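L-serine ammonia-lyase (Rhizomucor miehei CAU432, PDB 5C3U) is a pyridoxal-phosphate-dependent enzyme that holds pyridoxal-5'-phosphate in a pocket of its alpha/beta fold. Local coordinates at residues Leu40-Ile45 against Phe274-Glu279; Ile71-Gly76 against Tyr87-Leu92; Thr165-Asn170 against Ala195-Val200; Asp260-Asp265 against Thr291-Asp296. All blocks are in the same frame, centred on the assembly; numbering follows the deposited sequence.

Interaction 1 (Leu40-Ile45 against Phe274-Glu279); sequences LKMENI and FKMLVE
Leu40 sets its CD1 methyl over one face of the Phe274 ring, 3.8 Å from the ring centroid and 23° off the ring normal. This is a CH-pi contact, displaced toward the rim so that the methyl lies 3.5 Å from Phe274 CZ. The two side chains arrive from opposite directions, and a branched leucine can offer a single methyl to a flat face. Two residues on, Met42 folds back at chi2 and chi3, while the Met276 chain runs extended beyond CG; their ends meet tip to tip, although the spacing between Met42 CE and Met276 SD is too short to be trusted. These residues join the end of strand 37-42, where Met42 centres an inverse gamma turn, to the loop that leads from helix 260-274 to Glu279. Glu279 is the N-cap of helix 280-290 and touches the pyridoxal-5'-phosphate. Asn44 crosses Met276 at about a right angle. Its CG stands between the backbone N and the carbonyl carbon (chi1 54°), which brings ND2 within 3.4 Å of Met276 SD in a weak hydrogen bond bent to 149°. The same ND2 donates to a water at 2.7 Å, and that water donates to Leu277 O at 3.2 Å.

Interaction 2 (Ile71-Gly76 against Tyr87-Leu92); sequences IQFVCG and YCARQL
Phe73 reaches from strand 72-75 to Ala89 and Leu92 on helix 79-92, two elements of the beta-alpha-beta unit that strand 95-100 completes. The contact between the segments is wholly apolar. Ala89 lies at the edge of the ring, near its plane, with its CB 4.3 Å from Phe73 CD2; a side chain of one methyl lets the helix backbone come close to the strand, the CA atoms of Phe73 and Ala89 being 7.2 Å apart. Leu92, three residues further and so nearly one turn along, brings CD1 to 4.4 Å from Phe73 CE2. Ile71, just before the strand, lays CD1 over one face of the same ring, toward its rim, 3.8 Å above the plane. Cys60 and Ala63 of helix 52-67 and Val85 of helix 79-92 also pack on Phe73, consistent with a large aromatic side chain filling this buried place. On the helix itself, Gln91 CG sits 3.4 Å above one face of the Tyr87 ring, toward its rim.

The polar interactions belong to the separate elements. Strand 72-75 is an inner strand of the four-stranded parallel sheet, and the Phe73 backbone bonds to Glu95 and Ile97. On the solvent side of the helix Arg90 NE forms a salt bridge with Asp115 OD1. The last turn is closed by Leu92 N, which donates to Cys88 O at 2.8 Å.

Interaction 3 (Thr165-Asn170 against Ala195-Val200); sequences TQLNDN and ADWKDV
The Schellman motif that ends helix 150-166, together with the type I' turn from Leu167 to Asn170, forms a ledge against which the indole of Trp197 is set. A wide side chain with one polar edge suits this site, where apolar surface borders an exposed turn. Asn168 and Asp169 both take positive phi, a conformation that asparagine and aspartate tolerate better than most residues. Asn168 N returns to Thr165 O at 2.9 Å, and Asn170 N closes the turn on Leu167 O at 3.0 Å. Asp169 then meets the edge of the indole. Its CG is anti to the backbone N (chi1 -163°), a torsion that carries OD1 toward Trp197, and the carboxylate and ring planes are 12° apart, nearly coplanar. Trp197 NE1 donates to Asp169 OD1 at 3.4 Å, but the angle of 141° marks this bond as weak.

Trp197 belongs to the connection between helix 183-194 and strand 202-207 of the mixed sheet. That helix also finishes in a Schellman motif, at Asp196, and a type I turn from Trp197 to Val200 leads on toward the strand. Lys164 NZ bridges the two helix ends, by a hydrogen bond to Ala195 O and a long, weak ion pair to Asp169 OD1.

The six-membered part of the indole is fitted mainly by backbone and aliphatic atoms. Trp197 CZ2 lies 3.7 Å from Asp169 C, and Trp197 CH2 stands equally far from Asn170 O, at 3.7 Å. Deeper in, the buried Leu167 brings CD1 to 4.5 Å from Trp197 CH2, while Pro171 and Pro172 pack on the same indole.

Interaction 4 (Asp260-Asp265 against Thr291-Asp296); sequences DAMAAD and THLIRD
Thr291 OG1, hydrogen-bonded to Ser287 O, also accepts from Leu293 N at 3.2 Å with an angle of 158° at the hydrogen. This second bond makes an ST turn in the bend between helices 280-290 and 293-297, where His292 takes positive phi. OG1 stands between the backbone N and the carbonyl carbon (chi1 65°), which leaves CG2 beside the backbone N and within reach of Met262 on helix 260-274. Threonine suits the place because it offers a hydroxyl to the turn and a methyl to the neighbouring helix.

Met262 makes the whole contact from its side of this partly exposed junction. Its chain is bent at chi3 (68°) and crosses both Thr291 and Leu293 at about a right angle. The terminal methyl touches both, the two contacts lying roughly at right angles as seen from CE. A long, flexible side chain can span the gap between backbones whose CA atoms, at Met262 and Thr291, are 7.9 Å apart. Met262 CE approaches Leu293 CD1 more closely than van der Waals contact normally allows, which makes the exact placing of these methyls doubtful. Towards the threonine the fit is ordinary, Met262 CE lying 3.9 Å from Thr291 CG2.

Overall arrangement
Interactions 1 and 4 share helix 260-274: interaction 4 uses its first turn, interaction 1 its last residue and the loop beyond, and their centres are about 17 Å apart. Interaction 1, partly buried, alone holds a residue of the pyridoxal-5'-phosphate pocket and mixes sulfur, aromatic and water-mediated contacts. It touches interaction 3 through Lys41 NZ, which lies 2.8 Å from Gln166 OE1 in a probable hydrogen bond. Interaction 2 is buried and purely apolar, in the four-stranded parallel sheet region; the centres of interactions 2 and 4 are about 36 Å apart, on opposite sides of the chain's centre. Interaction 3 grades from buried indole to exposed turn, whereas interaction 4 is a surface contact between methyl groups.

Interaction 1 (Leu40-Ile45 against Phe274-Glu279)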
loop_
_atom_site.group_PDB
_atom_site.type_symbol
_atom_site.label_atom_id
_atom_site.label_comp_id
_atom_site.label_asym_id
_atom_site.label_seq_id
_atom_site.Cartn_x
_atom_site.Cartn_y
_atom_site.Cartn_z
ATOM N N LEU A 40 2.432 12.567 8.545
ATOM C CA LEU A 40 1.617 11.618 7.802
ATOM C C LEU A 40 1.745 11.906 6.314
ATOM O O LEU A 40 1.417 13.009 5.861
ATOM C CB LEU A 40 0.157 11.737 8.245
ATOM C CG LEU A 40 -0.107 11.615 9.748
ATOM C CD1 LEU A 40 -1.571 11.898 10.032
ATOM C CD2 LEU A 40 0.311 10.253 10.282
ATOM N N LYS A 41 2.248 10.921 5.562
ATOM C CA LYS A 41 2.392 11.047 4.105
ATOM C C LYS A 41 1.084 10.579 3.449
ATOM O O LYS A 41 0.744 9.398 3.508
ATOM C CB LYS A 41 3.605 10.227 3.630
ATOM C CG LYS A 41 3.925 10.339 2.147
ATOM C CD LYS A 41 4.126 11.789 1.714
ATOM C CE LYS A 41 4.808 11.830 0.350
ATOM N NZ LYS A 41 4.860 13.227 -0.185
ATOM N N MET A 42 0.330 11.514 2.861
ATOM C CA MET A 42 -1.071 11.281 2.497
ATOM C C MET A 42 -1.314 10.744 1.073
ATOM O O MET A 42 -1.763 11.472 0.187
ATOM C CB MET A 42 -1.902 12.568 2.708
ATOM C CG MET A 42 -1.787 13.146 4.119
ATOM S SD MET A 42 -2.402 11.993 5.363
ATOM C CE MET A 42 -4.136 11.976 4.915
ATOM N N GLU A 43 -1.076 9.453 0.879
ATOM C CA GLU A 43 -1.309 8.808 -0.428
ATOM C C GLU A 43 -2.782 8.626 -0.855
ATOM O O GLU A 43 -3.071 8.245 -2.009
ATOM C CB GLU A 43 -0.522 7.491 -0.471
ATOM C CG GLU A 43 0.972 7.706 -0.259
ATOM C CD GLU A 43 1.590 8.575 -1.357
ATOM O OE1 GLU A 43 1.508 8.183 -2.540
ATOM O OE2 GLU A 43 2.161 9.641 -1.032
ATOM N N ASN A 44 -3.722 8.892 0.059
ATOM C CA ASN A 44 -5.145 8.853 -0.286
ATOM C C ASN A 44 -5.517 9.949 -1.272
ATOM O O ASN A 44 -6.586 9.909 -1.876
ATOM C CB ASN A 44 -6.023 8.943 0.975
ATOM C CG ASN A 44 -5.687 10.156 1.841
ATOM O OD1 ASN A 44 -4.515 10.495 2.034
ATOM N ND2 ASN A 44 -6.714 10.804 2.380
ATOM N N ILE A 45 -4.617 10.916 -1.438
ATOM C CA ILE A 45 -4.806 12.053 -2.356
ATOM C C ILE A 45 -4.417 11.718 -3.817
ATOM O O ILE A 45 -4.743 12.455 -4.755
ATOM C CB ILE A 45 -4.009 13.297 -1.862
ATOM C CG1 ILE A 45 -4.512 13.742 -0.484
ATOM C CG2 ILE A 45 -4.109 14.471 -2.846
ATOM C CD1 ILE A 45 -5.992 14.061 -0.450
ATOM N N PHE A 274 -8.613 13.218 11.467
ATOM C CA PHE A 274 -8.218 13.849 10.209
ATOM C C PHE A 274 -9.323 13.928 9.156
ATOM O O PHE A 274 -9.095 14.479 8.092
ATOM C CB PHE A 274 -6.986 13.149 9.637
ATOM C CG PHE A 274 -5.700 13.668 10.210
ATOM C CD1 PHE A 274 -5.000 14.687 9.566
ATOM C CD2 PHE A 274 -5.215 13.177 11.412
ATOM C CE1 PHE A 274 -3.822 15.193 10.103
ATOM C CE2 PHE A 274 -4.044 13.685 11.966
ATOM C CZ PHE A 274 -3.347 14.686 11.306
ATOM N N LYS A 275 -10.483 13.353 9.470
ATOM C CA LYS A 275 -11.716 13.458 8.656
ATOM C C LYS A 275 -11.489 12.751 7.313
ATOM O O LYS A 275 -11.983 13.172 6.278
ATOM C CB LYS A 275 -12.137 14.921 8.421
ATOM C CG LYS A 275 -12.235 15.822 9.653
ATOM C CD LYS A 275 -12.973 15.205 10.822
ATOM C CE LYS A 275 -12.842 16.114 12.037
ATOM N NZ LYS A 275 -13.577 15.554 13.199
ATOM N N MET A 276 -10.698 11.687 7.340
ATOM C CA MET A 276 -10.444 10.913 6.137
ATOM C C MET A 276 -10.670 9.450 6.423
ATOM O O MET A 276 -10.307 8.975 7.527
ATOM C CB MET A 276 -9.020 11.121 5.683
ATOM C CG MET A 276 -8.851 12.484 5.053
ATOM S SD MET A 276 -7.122 12.909 5.047
ATOM C CE MET A 276 -7.291 14.635 4.585
ATOM N N LEU A 277 -11.283 8.758 5.460
ATOM C CA LEU A 277 -11.511 7.315 5.570
ATOM C C LEU A 277 -10.422 6.594 4.826
ATOM O O LEU A 277 -10.251 6.815 3.639
ATOM C CB LEU A 277 -12.881 6.894 4.987
ATOM C CG LEU A 277 -14.145 7.571 5.498
ATOM C CD1 LEU A 277 -15.379 6.928 4.868
ATOM C CD2 LEU A 277 -14.206 7.514 7.016
ATOM N N VAL A 278 -9.645 5.778 5.545
ATOM C CA VAL A 278 -8.625 4.957 4.922
ATOM C C VAL A 278 -8.861 3.474 5.215
ATOM O O VAL A 278 -9.559 3.102 6.165
ATOM C CB VAL A 278 -7.177 5.360 5.325
ATOM C CG1 VAL A 278 -6.903 6.823 4.953
ATOM C CG2 VAL A 278 -6.928 5.109 6.810
ATOM N N GLU A 279 -8.271 2.635 4.374
ATOM C CA GLU A 279 -8.417 1.183 4.518
ATOM C C GLU A 279 -7.712 0.704 5.766
ATOM O O GLU A 279 -6.772 1.349 6.223
ATOM C CB GLU A 279 -7.733 0.497 3.349
ATOM C CG GLU A 279 -8.650 0.124 2.229
ATOM C CD GLU A 279 -7.925 -0.604 1.111
ATOM O OE1 GLU A 279 -7.055 -1.488 1.363
ATOM O OE2 GLU A 279 -8.256 -0.292 -0.034
HETATM O O HOH W 1 -9.182 9.591 2.375
#

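Interaction 2 (Ile71-Gly76 against Tyr87-Leu92)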
loop_
_atom_site.group_PDB
_atom_site.type_symbol
_atom_site.label_atom_id
_atom_site.label_comp_id
_atom_site.label_asym_id
_atom_site.label_seq_id
_atom_site.Cartn_x
_atom_site.Cartn_y
_atom_site.Cartn_z
ATOM N N ILE A 71 -2.323 -2.316 -26.793
ATOM C CA ILE A 71 -2.281 -3.357 -25.773
ATOM C C ILE A 71 -3.566 -3.366 -24.962
ATOM O O ILE A 71 -4.400 -2.463 -25.073
ATOM C CB ILE A 71 -1.089 -3.159 -24.822
ATOM C CG1 ILE A 71 -1.135 -1.743 -24.199
ATOM C CG2 ILE A 71 0.212 -3.442 -25.561
ATOM C CD1 ILE A 71 -0.209 -1.559 -23.016
ATOM N N GLN A 72 -3.737 -4.414 -24.161
ATOM C CA GLN A 72 -4.808 -4.443 -23.177
ATOM C C GLN A 72 -4.127 -4.616 -21.845
ATOM O O GLN A 72 -3.260 -5.485 -21.721
ATOM C CB GLN A 72 -5.761 -5.623 -23.403
ATOM C CG GLN A 72 -6.458 -5.639 -24.757
ATOM C CD GLN A 72 -5.671 -6.412 -25.798
ATOM O OE1 GLN A 72 -5.102 -7.464 -25.503
ATOM N NE2 GLN A 72 -5.627 -5.891 -27.024
ATOM N N PHE A 73 -4.480 -3.799 -20.849
ATOM C CA PHE A 73 -3.998 -4.115 -19.505
ATOM C C PHE A 73 -4.994 -5.085 -18.880
ATOM O O PHE A 73 -6.181 -4.932 -19.062
ATOM C CB PHE A 73 -3.910 -2.863 -18.628
ATOM C CG PHE A 73 -2.751 -1.955 -18.951
ATOM C CD1 PHE A 73 -1.437 -2.398 -18.799
ATOM C CD2 PHE A 73 -2.964 -0.644 -19.318
ATOM C CE1 PHE A 73 -0.362 -1.551 -19.066
ATOM C CE2 PHE A 73 -1.890 0.211 -19.589
ATOM C CZ PHE A 73 -0.593 -0.252 -19.471
ATOM N N VAL A 74 -4.505 -6.083 -18.157
ATOM C CA VAL A 74 -5.384 -7.066 -17.519
ATOM C C VAL A 74 -5.009 -7.074 -16.043
ATOM O O VAL A 74 -3.819 -7.128 -15.696
ATOM C CB VAL A 74 -5.186 -8.480 -18.135
ATOM C CG1 VAL A 74 -6.081 -9.509 -17.443
ATOM C CG2 VAL A 74 -5.463 -8.444 -19.644
ATOM N N CYS A 75 -6.003 -7.023 -15.164
ATOM C CA CYS A 75 -5.698 -7.013 -13.740
ATOM C C CYS A 75 -6.834 -7.555 -12.899
ATOM O O CYS A 75 -7.986 -7.180 -13.106
ATOM C CB CYS A 75 -5.335 -5.589 -13.285
ATOM S SG CYS A 75 -4.595 -5.532 -11.636
ATOM N N GLY A 76 -6.483 -8.430 -11.960
ATOM C CA GLY A 76 -7.401 -8.866 -10.894
ATOM C C GLY A 76 -6.751 -8.812 -9.501
ATOM O O GLY A 76 -7.282 -9.400 -8.548
ATOM N N TYR A 87 -7.725 3.669 -13.951
ATOM C CA TYR A 87 -7.375 5.074 -14.115
ATOM C C TYR A 87 -6.281 5.291 -15.157
ATOM O O TYR A 87 -6.421 6.136 -16.035
ATOM C CB TYR A 87 -6.983 5.694 -12.781
ATOM C CG TYR A 87 -6.515 7.108 -12.920
ATOM C CD1 TYR A 87 -5.170 7.395 -13.108
ATOM C CD2 TYR A 87 -7.428 8.165 -12.933
ATOM C CE1 TYR A 87 -4.727 8.697 -13.246
ATOM C CE2 TYR A 87 -6.990 9.478 -13.091
ATOM C CZ TYR A 87 -5.649 9.737 -13.242
ATOM O OH TYR A 87 -5.188 11.025 -13.397
ATOM N N CYS A 88 -5.185 4.537 -15.062
ATOM C CA CYS A 88 -4.060 4.693 -16.012
ATOM C C CYS A 88 -4.475 4.355 -17.448
ATOM O O CYS A 88 -4.042 5.003 -18.394
ATOM C CB CYS A 88 -2.862 3.803 -15.597
ATOM S SG CYS A 88 -2.090 4.355 -14.051
ATOM N N ALA A 89 -5.333 3.346 -17.614
ATOM C CA ALA A 89 -5.691 2.910 -18.944
ATOM C C ALA A 89 -6.481 4.050 -19.582
ATOM O O ALA A 89 -6.240 4.404 -20.740
ATOM C CB ALA A 89 -6.523 1.649 -18.880
ATOM N N ARG A 90 -7.392 4.649 -18.817
ATOM C CA ARG A 90 -8.147 5.793 -19.357
ATOM C C ARG A 90 -7.213 6.977 -19.723
ATOM O O ARG A 90 -7.372 7.590 -20.791
ATOM C CB ARG A 90 -9.294 6.215 -18.421
ATOM C CG ARG A 90 -9.948 7.538 -18.826
ATOM C CD ARG A 90 -11.167 7.924 -17.994
ATOM N NE ARG A 90 -10.883 8.175 -16.572
ATOM C CZ ARG A 90 -10.608 9.366 -16.032
ATOM N NH1 ARG A 90 -10.377 9.462 -14.716
ATOM N NH2 ARG A 90 -10.548 10.455 -16.792
ATOM N N GLN A 91 -6.230 7.277 -18.872
ATOM C CA GLN A 91 -5.302 8.404 -19.108
ATOM C C GLN A 91 -4.402 8.141 -20.305
ATOM O O GLN A 91 -4.094 9.055 -21.069
ATOM C CB GLN A 91 -4.416 8.674 -17.897
ATOM C CG GLN A 91 -5.135 9.275 -16.700
ATOM C CD GLN A 91 -5.899 10.531 -17.059
ATOM O OE1 GLN A 91 -5.307 11.532 -17.443
ATOM N NE2 GLN A 91 -7.218 10.479 -16.931
ATOM N N LEU A 92 -4.001 6.876 -20.463
ATOM C CA LEU A 92 -3.094 6.464 -21.540
ATOM C C LEU A 92 -3.793 6.110 -22.860
ATOM O O LEU A 92 -3.123 5.898 -23.876
ATOM C CB LEU A 92 -2.197 5.303 -21.073
ATOM C CG LEU A 92 -1.309 5.654 -19.870
ATOM C CD1 LEU A 92 -0.725 4.391 -19.243
ATOM C CD2 LEU A 92 -0.207 6.647 -20.244
#

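Interaction 3 (Thr165-Asn170 against Ala195-Val200)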
loop_
_atom_site.group_PDB
_atom_site.type_symbol
_atom_site.label_atom_id
_atom_site.label_comp_id
_atom_site.label_asym_id
_atom_site.label_seq_id
_atom_site.Cartn_x
_atom_site.Cartn_y
_atom_site.Cartn_z
ATOM N N THR A 165 12.641 16.112 0.432
ATOM C CA THR A 165 12.378 17.532 0.260
ATOM C C THR A 165 11.500 18.057 1.393
ATOM O O THR A 165 11.844 19.042 2.058
ATOM C CB THR A 165 11.722 17.811 -1.106
ATOM O OG1 THR A 165 12.626 17.420 -2.139
ATOM C CG2 THR A 165 11.416 19.284 -1.266
ATOM N N GLN A 166 10.376 17.382 1.621
ATOM C CA GLN A 166 9.408 17.824 2.615
ATOM C C GLN A 166 9.972 17.857 4.028
ATOM O O GLN A 166 9.541 18.673 4.840
ATOM C CB GLN A 166 8.147 16.963 2.551
ATOM C CG GLN A 166 7.393 17.160 1.251
ATOM C CD GLN A 166 6.234 16.194 1.089
ATOM O OE1 GLN A 166 6.364 14.996 1.349
ATOM N NE2 GLN A 166 5.111 16.706 0.616
ATOM N N LEU A 167 10.940 16.993 4.323
ATOM C CA LEU A 167 11.553 16.982 5.652
ATOM C C LEU A 167 12.869 17.761 5.700
ATOM O O LEU A 167 13.647 17.615 6.653
ATOM C CB LEU A 167 11.795 15.551 6.130
ATOM C CG LEU A 167 10.553 14.714 6.448
ATOM C CD1 LEU A 167 10.982 13.273 6.673
ATOM C CD2 LEU A 167 9.825 15.278 7.664
ATOM N N ASN A 168 13.116 18.561 4.660
ATOM C CA ASN A 168 14.290 19.449 4.612
ATOM C C ASN A 168 15.603 18.690 4.770
ATOM O O ASN A 168 16.515 19.142 5.459
ATOM C CB ASN A 168 14.173 20.546 5.681
ATOM C CG ASN A 168 12.880 21.338 5.575
ATOM O OD1 ASN A 168 12.624 21.994 4.571
ATOM N ND2 ASN A 168 12.059 21.285 6.624
ATOM N N ASP A 169 15.683 17.525 4.126
ATOM C CA ASP A 169 16.859 16.649 4.180
ATOM C C ASP A 169 17.236 16.131 5.585
ATOM O O ASP A 169 18.323 15.590 5.773
ATOM C CB ASP A 169 18.056 17.316 3.473
ATOM C CG ASP A 169 19.174 16.334 3.132
ATOM O OD1 ASP A 169 18.946 15.100 3.181
ATOM O OD2 ASP A 169 20.294 16.803 2.817
ATOM N N ASN A 170 16.330 16.265 6.553
ATOM C CA ASN A 170 16.522 15.665 7.879
ATOM C C ASN A 170 15.973 14.246 7.881
ATOM O O ASN A 170 14.759 14.072 7.822
ATOM C CB ASN A 170 15.789 16.449 8.978
ATOM C CG ASN A 170 16.303 17.864 9.146
ATOM O OD1 ASN A 170 15.542 18.827 9.035
ATOM N ND2 ASN A 170 17.591 17.999 9.428
ATOM N N ALA A 195 18.627 8.193 -1.705
ATOM C CA ALA A 195 18.642 9.471 -0.974
ATOM C C ALA A 195 19.813 9.607 0.011
ATOM O O ALA A 195 19.953 10.639 0.673
ATOM C CB ALA A 195 17.331 9.652 -0.222
ATOM N N ASP A 196 20.621 8.555 0.106
ATOM C CA ASP A 196 21.670 8.390 1.124
ATOM C C ASP A 196 21.109 8.479 2.543
ATOM O O ASP A 196 21.626 9.197 3.399
ATOM C CB ASP A 196 22.844 9.360 0.910
ATOM C CG ASP A 196 24.096 8.944 1.676
ATOM O OD1 ASP A 196 24.401 7.731 1.735
ATOM O OD2 ASP A 196 24.782 9.835 2.220
ATOM N N TRP A 197 20.031 7.733 2.765
ATOM C CA TRP A 197 19.366 7.630 4.048
ATOM C C TRP A 197 19.347 6.194 4.418
ATOM O O TRP A 197 18.321 5.651 4.850
ATOM C CB TRP A 197 17.945 8.160 3.940
ATOM C CG TRP A 197 17.841 9.651 4.036
ATOM C CD1 TRP A 197 18.876 10.589 3.995
ATOM C CD2 TRP A 197 16.617 10.440 4.161
ATOM N NE1 TRP A 197 18.380 11.859 4.095
ATOM C CE2 TRP A 197 17.040 11.845 4.199
ATOM C CE3 TRP A 197 15.264 10.138 4.251
ATOM C CZ2 TRP A 197 16.130 12.877 4.319
ATOM C CZ3 TRP A 197 14.351 11.192 4.367
ATOM C CH2 TRP A 197 14.776 12.530 4.408
ATOM N N LYS A 198 20.518 5.580 4.280
ATOM C CA LYS A 198 20.695 4.141 4.401
ATOM C C LYS A 198 20.498 3.631 5.820
ATOM O O LYS A 198 20.338 2.426 6.023
ATOM C CB LYS A 198 22.086 3.742 3.906
ATOM C CG LYS A 198 22.386 4.139 2.470
ATOM C CD LYS A 198 23.888 4.223 2.242
ATOM C CE LYS A 198 24.511 2.856 1.991
ATOM N NZ LYS A 198 24.659 2.587 0.532
ATOM N N ASP A 199 20.493 4.548 6.785
ATOM C CA ASP A 199 20.364 4.204 8.202
ATOM C C ASP A 199 18.964 4.394 8.783
ATOM O O ASP A 199 18.720 4.009 9.920
ATOM C CB ASP A 199 21.393 4.993 9.028
ATOM C CG ASP A 199 22.824 4.758 8.548
ATOM O OD1 ASP A 199 23.197 3.585 8.340
ATOM O OD2 ASP A 199 23.574 5.748 8.369
ATOM N N VAL A 200 18.051 4.970 7.997
ATOM C CA VAL A 200 16.656 5.177 8.418
ATOM C C VAL A 200 15.934 3.824 8.513
ATOM O O VAL A 200 15.809 3.121 7.508
ATOM C CB VAL A 200 15.925 6.144 7.449
ATOM C CG1 VAL A 200 14.439 6.243 7.766
ATOM C CG2 VAL A 200 16.560 7.527 7.478
#

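Interaction 4 (Asp260-Asp265 against Thr291-Asp296)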
loop_
_atom_site.group_PDB
_atom_site.type_symbol
_atom_site.label_atom_id
_atom_site.label_comp_id
_atom_site.label_asym_id
_atom_site.label_seq_id
_atom_site.Cartn_x
_atom_site.Cartn_y
_atom_site.Cartn_z
ATOM N N ASP A 260 -6.235 -7.237 13.768
ATOM C CA ASP A 260 -7.334 -6.574 13.034
ATOM C C ASP A 260 -8.013 -5.526 13.905
ATOM O O ASP A 260 -8.403 -4.465 13.401
ATOM C CB ASP A 260 -8.324 -7.610 12.517
ATOM C CG ASP A 260 -7.905 -8.197 11.168
ATOM O OD1 ASP A 260 -6.782 -7.909 10.686
ATOM O OD2 ASP A 260 -8.709 -8.953 10.570
ATOM N N ALA A 261 -8.153 -5.806 15.205
ATOM C CA ALA A 261 -8.777 -4.854 16.124
ATOM C C ALA A 261 -7.968 -3.560 16.231
ATOM O O ALA A 261 -8.543 -2.474 16.250
ATOM C CB ALA A 261 -9.024 -5.468 17.504
ATOM N N MET A 262 -6.642 -3.668 16.277
ATOM C CA MET A 262 -5.791 -2.473 16.305
ATOM C C MET A 262 -5.922 -1.679 15.008
ATOM O O MET A 262 -6.034 -0.452 15.036
ATOM C CB MET A 262 -4.327 -2.844 16.518
ATOM C CG MET A 262 -4.029 -3.268 17.931
ATOM S SD MET A 262 -2.438 -4.124 18.060
ATOM C CE MET A 262 -1.322 -2.793 17.711
ATOM N N ALA A 263 -5.909 -2.382 13.874
ATOM C CA ALA A 263 -6.018 -1.718 12.575
ATOM C C ALA A 263 -7.376 -1.033 12.450
ATOM O O ALA A 263 -7.461 0.082 11.944
ATOM C CB ALA A 263 -5.803 -2.716 11.431
ATOM N N ALA A 264 -8.428 -1.693 12.922
ATOM C CA ALA A 264 -9.781 -1.142 12.810
ATOM C C ALA A 264 -9.924 0.106 13.690
ATOM O O ALA A 264 -10.560 1.119 13.318
ATOM C CB ALA A 264 -10.806 -2.183 13.225
ATOM N N ASP A 265 -9.361 0.032 14.879
ATOM C CA ASP A 265 -9.433 1.168 15.785
ATOM C C ASP A 265 -8.686 2.357 15.176
ATOM O O ASP A 265 -9.124 3.510 15.305
ATOM C CB ASP A 265 -8.870 0.814 17.160
ATOM C CG ASP A 265 -9.334 1.779 18.231
ATOM O OD1 ASP A 265 -10.546 2.095 18.283
ATOM O OD2 ASP A 265 -8.493 2.238 19.011
ATOM N N THR A 291 -1.579 3.357 19.345
ATOM C CA THR A 291 -1.369 2.487 20.507
ATOM C C THR A 291 -0.092 2.799 21.293
ATOM O O THR A 291 0.122 2.207 22.351
ATOM C CB THR A 291 -1.266 1.000 20.108
ATOM O OG1 THR A 291 -0.095 0.816 19.301
ATOM C CG2 THR A 291 -2.532 0.517 19.367
ATOM N N HIS A 292 0.780 3.660 20.760
ATOM C CA HIS A 292 2.070 3.975 21.391
ATOM C C HIS A 292 3.068 2.843 21.248
ATOM O O HIS A 292 4.192 2.923 21.762
ATOM C CB HIS A 292 1.903 4.363 22.878
ATOM C CG HIS A 292 1.164 5.667 23.112
ATOM N ND1 HIS A 292 0.151 6.090 22.328
ATOM C CD2 HIS A 292 1.305 6.628 24.120
ATOM C CE1 HIS A 292 -0.314 7.268 22.788
ATOM N NE2 HIS A 292 0.392 7.596 23.885
ATOM N N LEU A 293 2.696 1.785 20.528
ATOM C CA LEU A 293 3.633 0.674 20.320
ATOM C C LEU A 293 4.920 1.119 19.630
ATOM O O LEU A 293 5.969 0.491 19.814
ATOM C CB LEU A 293 2.979 -0.493 19.576
ATOM C CG LEU A 293 2.160 -1.408 20.489
ATOM C CD1 LEU A 293 1.306 -2.380 19.695
ATOM C CD2 LEU A 293 3.072 -2.175 21.437
ATOM N N ILE A 294 4.853 2.218 18.874
ATOM C CA ILE A 294 6.053 2.804 18.249
ATOM C C ILE A 294 7.154 3.092 19.298
ATOM O O ILE A 294 8.345 2.909 19.026
ATOM C CB ILE A 294 5.724 4.034 17.343
ATOM C CG1 ILE A 294 6.949 4.490 16.533
ATOM C CG2 ILE A 294 5.156 5.201 18.131
ATOM C CD1 ILE A 294 7.344 3.534 15.442
ATOM N N ARG A 295 6.744 3.492 20.503
ATOM C CA ARG A 295 7.693 3.780 21.589
ATOM C C ARG A 295 8.394 2.529 22.137
ATOM O O ARG A 295 9.531 2.608 22.612
ATOM C CB ARG A 295 7.010 4.559 22.716
ATOM C CG ARG A 295 6.611 5.982 22.341
ATOM C CD ARG A 295 6.685 6.924 23.537
ATOM N NE ARG A 295 8.067 7.065 23.987
ATOM C CZ ARG A 295 8.867 8.083 23.687
ATOM N NH1 ARG A 295 10.113 8.091 24.134
ATOM N NH2 ARG A 295 8.429 9.094 22.951
ATOM N N ASP A 296 7.717 1.385 22.075
ATOM C CA ASP A 296 8.311 0.102 22.478
ATOM C C ASP A 296 9.313 -0.408 21.432
ATOM O O ASP A 296 10.307 -1.058 21.769
ATOM C CB ASP A 296 7.217 -0.939 22.740
#